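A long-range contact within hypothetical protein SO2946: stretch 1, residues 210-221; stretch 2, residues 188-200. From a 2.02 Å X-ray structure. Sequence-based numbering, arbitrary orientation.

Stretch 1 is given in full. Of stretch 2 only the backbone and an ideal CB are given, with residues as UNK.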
# COMPACT_ATOMS: atom_id res chain seq x y z
N TYR C 210 -27.46 -0.99 -20.69
CA TYR C 210 -28.53 -1.16 -19.71
C TYR C 210 -28.35 -0.12 -18.61
O TYR C 210 -27.22 0.20 -18.25
CB TYR C 210 -28.43 -2.57 -19.12
CG TYR C 210 -29.40 -2.88 -18.00
CD1 TYR C 210 -30.67 -3.36 -18.27
CD2 TYR C 210 -29.03 -2.69 -16.65
CE1 TYR C 210 -31.57 -3.65 -17.24
CE2 TYR C 210 -29.92 -2.98 -15.61
CZ TYR C 210 -31.19 -3.46 -15.92
OH TYR C 210 -32.07 -3.75 -14.90
N SER C 211 -29.45 0.39 -18.08
CA SER C 211 -29.40 1.16 -16.83
C SER C 211 -30.64 0.94 -15.97
O SER C 211 -31.73 0.65 -16.47
CB SER C 211 -29.16 2.65 -17.07
OG SER C 211 -30.37 3.31 -17.40
N TYR C 212 -30.46 1.07 -14.66
CA TYR C 212 -31.55 0.97 -13.69
C TYR C 212 -31.37 2.02 -12.61
O TYR C 212 -30.27 2.17 -12.09
CB TYR C 212 -31.57 -0.42 -13.06
CG TYR C 212 -32.65 -0.62 -12.03
CD1 TYR C 212 -33.94 -0.95 -12.42
CD2 TYR C 212 -32.39 -0.49 -10.66
CE1 TYR C 212 -34.96 -1.13 -11.49
CE2 TYR C 212 -33.40 -0.68 -9.71
CZ TYR C 212 -34.68 -1.00 -10.15
OH TYR C 212 -35.70 -1.20 -9.24
N THR C 213 -32.44 2.76 -12.30
CA THR C 213 -32.47 3.68 -11.17
C THR C 213 -33.45 3.15 -10.12
O THR C 213 -34.62 2.89 -10.43
CB THR C 213 -32.89 5.12 -11.59
OG1 THR C 213 -32.04 5.57 -12.65
CG2 THR C 213 -32.76 6.09 -10.42
N SER C 214 -32.98 2.98 -8.89
CA SER C 214 -33.82 2.43 -7.83
C SER C 214 -34.98 3.35 -7.42
O SER C 214 -34.93 4.57 -7.59
CB SER C 214 -32.96 2.05 -6.61
OG SER C 214 -32.59 3.18 -5.85
N THR C 215 -36.05 2.74 -6.90
CA THR C 215 -37.17 3.46 -6.32
C THR C 215 -36.89 3.68 -4.83
O THR C 215 -37.03 4.80 -4.33
CB THR C 215 -38.51 2.69 -6.51
OG1 THR C 215 -38.83 2.64 -7.91
CG2 THR C 215 -39.66 3.38 -5.77
N ALA C 216 -36.47 2.62 -4.15
CA ALA C 216 -36.16 2.68 -2.74
C ALA C 216 -34.66 2.90 -2.52
O ALA C 216 -33.86 2.73 -3.44
CB ALA C 216 -36.62 1.41 -2.05
N ALA C 217 -34.30 3.28 -1.29
CA ALA C 217 -32.90 3.50 -0.93
C ALA C 217 -32.11 2.19 -0.97
O ALA C 217 -32.66 1.12 -0.68
CB ALA C 217 -32.81 4.13 0.44
N MSE C 218 -30.83 2.29 -1.32
CA MSE C 218 -29.93 1.14 -1.35
C MSE C 218 -29.83 0.43 0.01
O MSE C 218 -30.13 1.03 1.06
CB MSE C 218 -28.53 1.59 -1.81
CG MSE C 218 -27.67 2.33 -0.76
SE MSE C 218 -26.00 2.77 -1.34
CE MSE C 218 -26.40 4.12 -2.44
N PHE C 219 -29.43 -0.84 -0.01
CA PHE C 219 -28.98 -1.50 1.21
C PHE C 219 -27.75 -0.78 1.76
O PHE C 219 -26.79 -0.52 1.04
CB PHE C 219 -28.64 -2.99 1.00
CG PHE C 219 -27.83 -3.59 2.13
CD1 PHE C 219 -28.38 -3.70 3.41
CD2 PHE C 219 -26.51 -4.00 1.93
CE1 PHE C 219 -27.64 -4.22 4.47
CE2 PHE C 219 -25.76 -4.54 2.98
CZ PHE C 219 -26.32 -4.64 4.26
N ARG C 220 -27.78 -0.47 3.06
CA ARG C 220 -26.68 0.21 3.71
C ARG C 220 -26.49 -0.33 5.12
O ARG C 220 -27.45 -0.50 5.85
CB ARG C 220 -26.93 1.72 3.76
CG ARG C 220 -25.83 2.50 4.49
CD ARG C 220 -26.11 4.01 4.54
NE ARG C 220 -25.79 4.68 3.27
CZ ARG C 220 -24.58 5.11 2.92
NH1 ARG C 220 -23.53 4.94 3.71
NH2 ARG C 220 -24.42 5.72 1.76
N ALA C 221 -25.24 -0.61 5.47
CA ALA C 221 -24.82 -0.83 6.85
C ALA C 221 -23.51 -0.10 7.03
O ALA C 221 -22.52 -0.39 6.33
CB ALA C 221 -24.67 -2.31 7.16
N UNK C 188 -21.02 1.24 -13.97
CA UNK C 188 -20.96 2.36 -13.05
C UNK C 188 -22.14 2.32 -12.08
O UNK C 188 -23.30 2.19 -12.49
CB UNK C 188 -20.94 3.68 -13.82
N UNK C 189 -21.83 2.40 -10.80
CA UNK C 189 -22.82 2.49 -9.74
C UNK C 189 -22.76 3.94 -9.22
O UNK C 189 -21.68 4.46 -8.95
CB UNK C 189 -22.56 1.47 -8.63
N UNK C 190 -23.91 4.60 -9.12
CA UNK C 190 -23.95 6.00 -8.70
C UNK C 190 -24.87 6.19 -7.50
O UNK C 190 -26.07 5.93 -7.58
CB UNK C 190 -24.41 6.89 -9.86
N UNK C 191 -24.29 6.64 -6.39
CA UNK C 191 -25.03 6.95 -5.16
C UNK C 191 -25.74 8.28 -5.34
O UNK C 191 -25.12 9.28 -5.71
CB UNK C 191 -24.10 6.99 -3.95
N UNK C 192 -27.05 8.30 -5.10
CA UNK C 192 -27.84 9.51 -5.25
C UNK C 192 -27.98 10.17 -3.88
O UNK C 192 -27.79 9.51 -2.84
CB UNK C 192 -29.21 9.20 -5.86
N UNK C 193 -28.30 11.46 -3.87
CA UNK C 193 -28.33 12.26 -2.63
C UNK C 193 -29.39 11.83 -1.60
O UNK C 193 -29.32 12.23 -0.43
CB UNK C 193 -28.57 13.73 -2.99
N UNK C 194 -30.37 11.03 -2.04
CA UNK C 194 -31.38 10.45 -1.15
C UNK C 194 -31.11 8.97 -0.81
O UNK C 194 -31.96 8.29 -0.24
CB UNK C 194 -32.76 10.58 -1.79
N UNK C 195 -29.91 8.50 -1.18
CA UNK C 195 -29.42 7.13 -0.92
C UNK C 195 -30.04 6.08 -1.84
O UNK C 195 -29.84 4.88 -1.64
CB UNK C 195 -29.70 6.75 0.53
N UNK C 196 -30.78 6.53 -2.84
CA UNK C 196 -31.14 5.67 -3.95
C UNK C 196 -29.88 5.49 -4.79
O UNK C 196 -28.85 6.10 -4.50
CB UNK C 196 -32.29 6.25 -4.77
N UNK C 197 -29.96 4.65 -5.82
CA UNK C 197 -28.81 4.41 -6.69
C UNK C 197 -29.22 4.28 -8.15
O UNK C 197 -30.37 3.96 -8.47
CB UNK C 197 -28.07 3.15 -6.25
N UNK C 198 -28.26 4.54 -9.02
CA UNK C 198 -28.39 4.25 -10.43
C UNK C 198 -27.22 3.37 -10.84
O UNK C 198 -26.07 3.65 -10.47
CB UNK C 198 -28.44 5.53 -11.26
N UNK C 199 -27.51 2.28 -11.55
CA UNK C 199 -26.46 1.45 -12.15
C UNK C 199 -26.56 1.49 -13.67
O UNK C 199 -27.66 1.48 -14.23
CB UNK C 199 -26.56 0.01 -11.65
N UNK C 200 -25.40 1.53 -14.32
CA UNK C 200 -25.35 1.51 -15.78
C UNK C 200 -24.33 0.49 -16.23
O UNK C 200 -23.18 0.51 -15.76
CB UNK C 200 -25.01 2.89 -16.34

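Positions 188 to 190 continue a strand whose ideal CB atoms have nothing of stretch 1 within 5.5 Å, so the visible atoms restrict them little. At 188 and 190 any residue at ease in a strand would serve; Lys188 and Lys190 stand there, and neither touches stretch 1. Position 189 has its CA-to-CB bond sideways to stretch 1, with Met218 CE the kind of apolar group that a long or aromatic side chain could reach, whereas a short one would fall shy of it. Phe189 reaches back with its ring, its CZ 3.8 Å from Met218 CE.

At 191 the CB lies 4.0 Å from Met218 CE, a greasy neighbour that favours an apolar chain, branched or long. Met191, a selenomethionine, fits: its CG lies 3.7 Å from Met218 CE and its CE 3.4 Å from Arg220 NH2.

Positions 192 to 194 form a turn with 195, and their CB atoms meet nothing of stretch 1; small or polar residues would serve. Leu192 nevertheless brings CD1 to 4.0 Å from Thr213 CG2, Thr193 stays clear, and Asp194 becomes useful two positions later.

Position 195 has phi/psi of 76/9, left-handed values that suit glycine, asparagine or aspartate. The CB lies 5.2 Å from Arg220 NE, so an acid would also gain a charge partner. Asp195 forms the salt bridge: Arg220 NE donates to Asp195 OD2 at 2.9 Å and Arg220 NH2 to Asp195 OD1 at 3.1 Å. A water donates to both Asp195 OD2 and Met218 O, and Met218 N donates to Asp195 O at 2.8 Å.

At 196 the CB sits tightly, 3.3 Å from Ser214 OG, yet carbonyls of stretch 1 lie within reach of a long donor, lysine or arginine. Arg196 donates from NH1 to Ser214 O at 2.8 Å, while its NE forms a salt bridge with Asp194 OD2, also at 2.8 Å.

The CB of 197 lies 4.3 Å from Met218 CE and 4.5 Å from Ser214 OG, with the Tyr212 ring farther along; a large apolar or aromatic residue could span these. Phe197 receives Ser214 CB over one ring face, 3.7 Å from the centroid, and its CE1 comes 4.1 Å from Tyr212 CD2. Phe197 N donates to Ser214 OG at 3.0 Å, and Ser214 N to Phe197 O at 2.8 Å.

From 198 the strands pair antiparallel. Position 198 shares a face with Thr213 and Ser211, where polar or long chains suit; Lys198 lays CD 3.5 Å from Thr213 OG1. Position 199 pairs with Tyr212, and a beta-branched apolar residue would pack well; Val199 CG2 lies 3.9 Å from Tyr212 CB. Position 200 faces Ser211, inviting a small polar or beta-branched residue; Thr200 OG1 lies 3.6 Å from Ser211 CB.

Stretch 2 188-200: KFKMLTDDRFKVT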
# COMPACT_ATOMS: atom_id res chain seq x y z
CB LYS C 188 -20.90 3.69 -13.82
CG LYS C 188 -20.79 4.93 -12.93
CD LYS C 188 -20.15 6.09 -13.68
CE LYS C 188 -20.94 6.50 -14.90
NZ LYS C 188 -20.53 7.86 -15.33
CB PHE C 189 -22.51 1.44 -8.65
CG PHE C 189 -23.37 1.57 -7.41
CD1 PHE C 189 -24.39 0.66 -7.17
CD2 PHE C 189 -23.13 2.58 -6.47
CE1 PHE C 189 -25.18 0.76 -6.02
CE2 PHE C 189 -23.92 2.70 -5.33
CZ PHE C 189 -24.94 1.79 -5.10
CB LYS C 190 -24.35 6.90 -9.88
CG LYS C 190 -24.41 8.42 -9.58
CD LYS C 190 -23.09 8.96 -9.06
CE LYS C 190 -23.01 10.47 -9.23
NZ LYS C 190 -21.93 10.98 -8.35
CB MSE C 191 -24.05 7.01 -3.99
CG MSE C 191 -24.63 7.32 -2.60
SE MSE C 191 -23.38 7.26 -1.26
CE MSE C 191 -22.94 5.52 -1.25
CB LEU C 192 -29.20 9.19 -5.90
CG LEU C 192 -29.16 8.42 -7.23
CD1 LEU C 192 -30.57 8.10 -7.74
CD2 LEU C 192 -28.39 9.14 -8.33
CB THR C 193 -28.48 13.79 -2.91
OG1 THR C 193 -29.60 14.01 -3.79
CG2 THR C 193 -27.22 14.36 -3.55
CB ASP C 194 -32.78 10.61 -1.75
CG ASP C 194 -32.91 9.99 -3.15
OD1 ASP C 194 -31.92 9.44 -3.67
OD2 ASP C 194 -34.01 10.07 -3.73
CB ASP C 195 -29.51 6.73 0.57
CG ASP C 195 -28.26 5.97 1.05
OD1 ASP C 195 -27.19 6.06 0.40
OD2 ASP C 195 -28.33 5.30 2.10
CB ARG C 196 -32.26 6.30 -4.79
CG ARG C 196 -33.59 6.44 -4.06
CD ARG C 196 -34.71 6.87 -5.01
NE ARG C 196 -34.45 8.15 -5.67
CZ ARG C 196 -34.43 8.34 -6.98
NH1 ARG C 196 -34.68 7.35 -7.84
NH2 ARG C 196 -34.18 9.55 -7.45
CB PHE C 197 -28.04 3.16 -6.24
CG PHE C 197 -28.79 1.87 -6.46
CD1 PHE C 197 -28.75 1.21 -7.68
CD2 PHE C 197 -29.55 1.31 -5.43
CE1 PHE C 197 -29.44 0.03 -7.88
CE2 PHE C 197 -30.23 0.12 -5.63
CZ PHE C 197 -30.18 -0.52 -6.85
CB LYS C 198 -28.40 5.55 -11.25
CG LYS C 198 -28.51 5.34 -12.76
CD LYS C 198 -28.83 6.63 -13.49
CE LYS C 198 -29.25 6.33 -14.92
NZ LYS C 198 -29.98 7.47 -15.55
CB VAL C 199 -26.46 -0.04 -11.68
CG1 VAL C 199 -25.88 -0.15 -10.27
CG2 VAL C 199 -27.85 -0.65 -11.76
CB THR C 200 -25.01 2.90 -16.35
OG1 THR C 200 -25.95 3.85 -15.84
CG2 THR C 200 -25.09 2.89 -17.87
O HOH W 1 -30.01 3.25 2.67
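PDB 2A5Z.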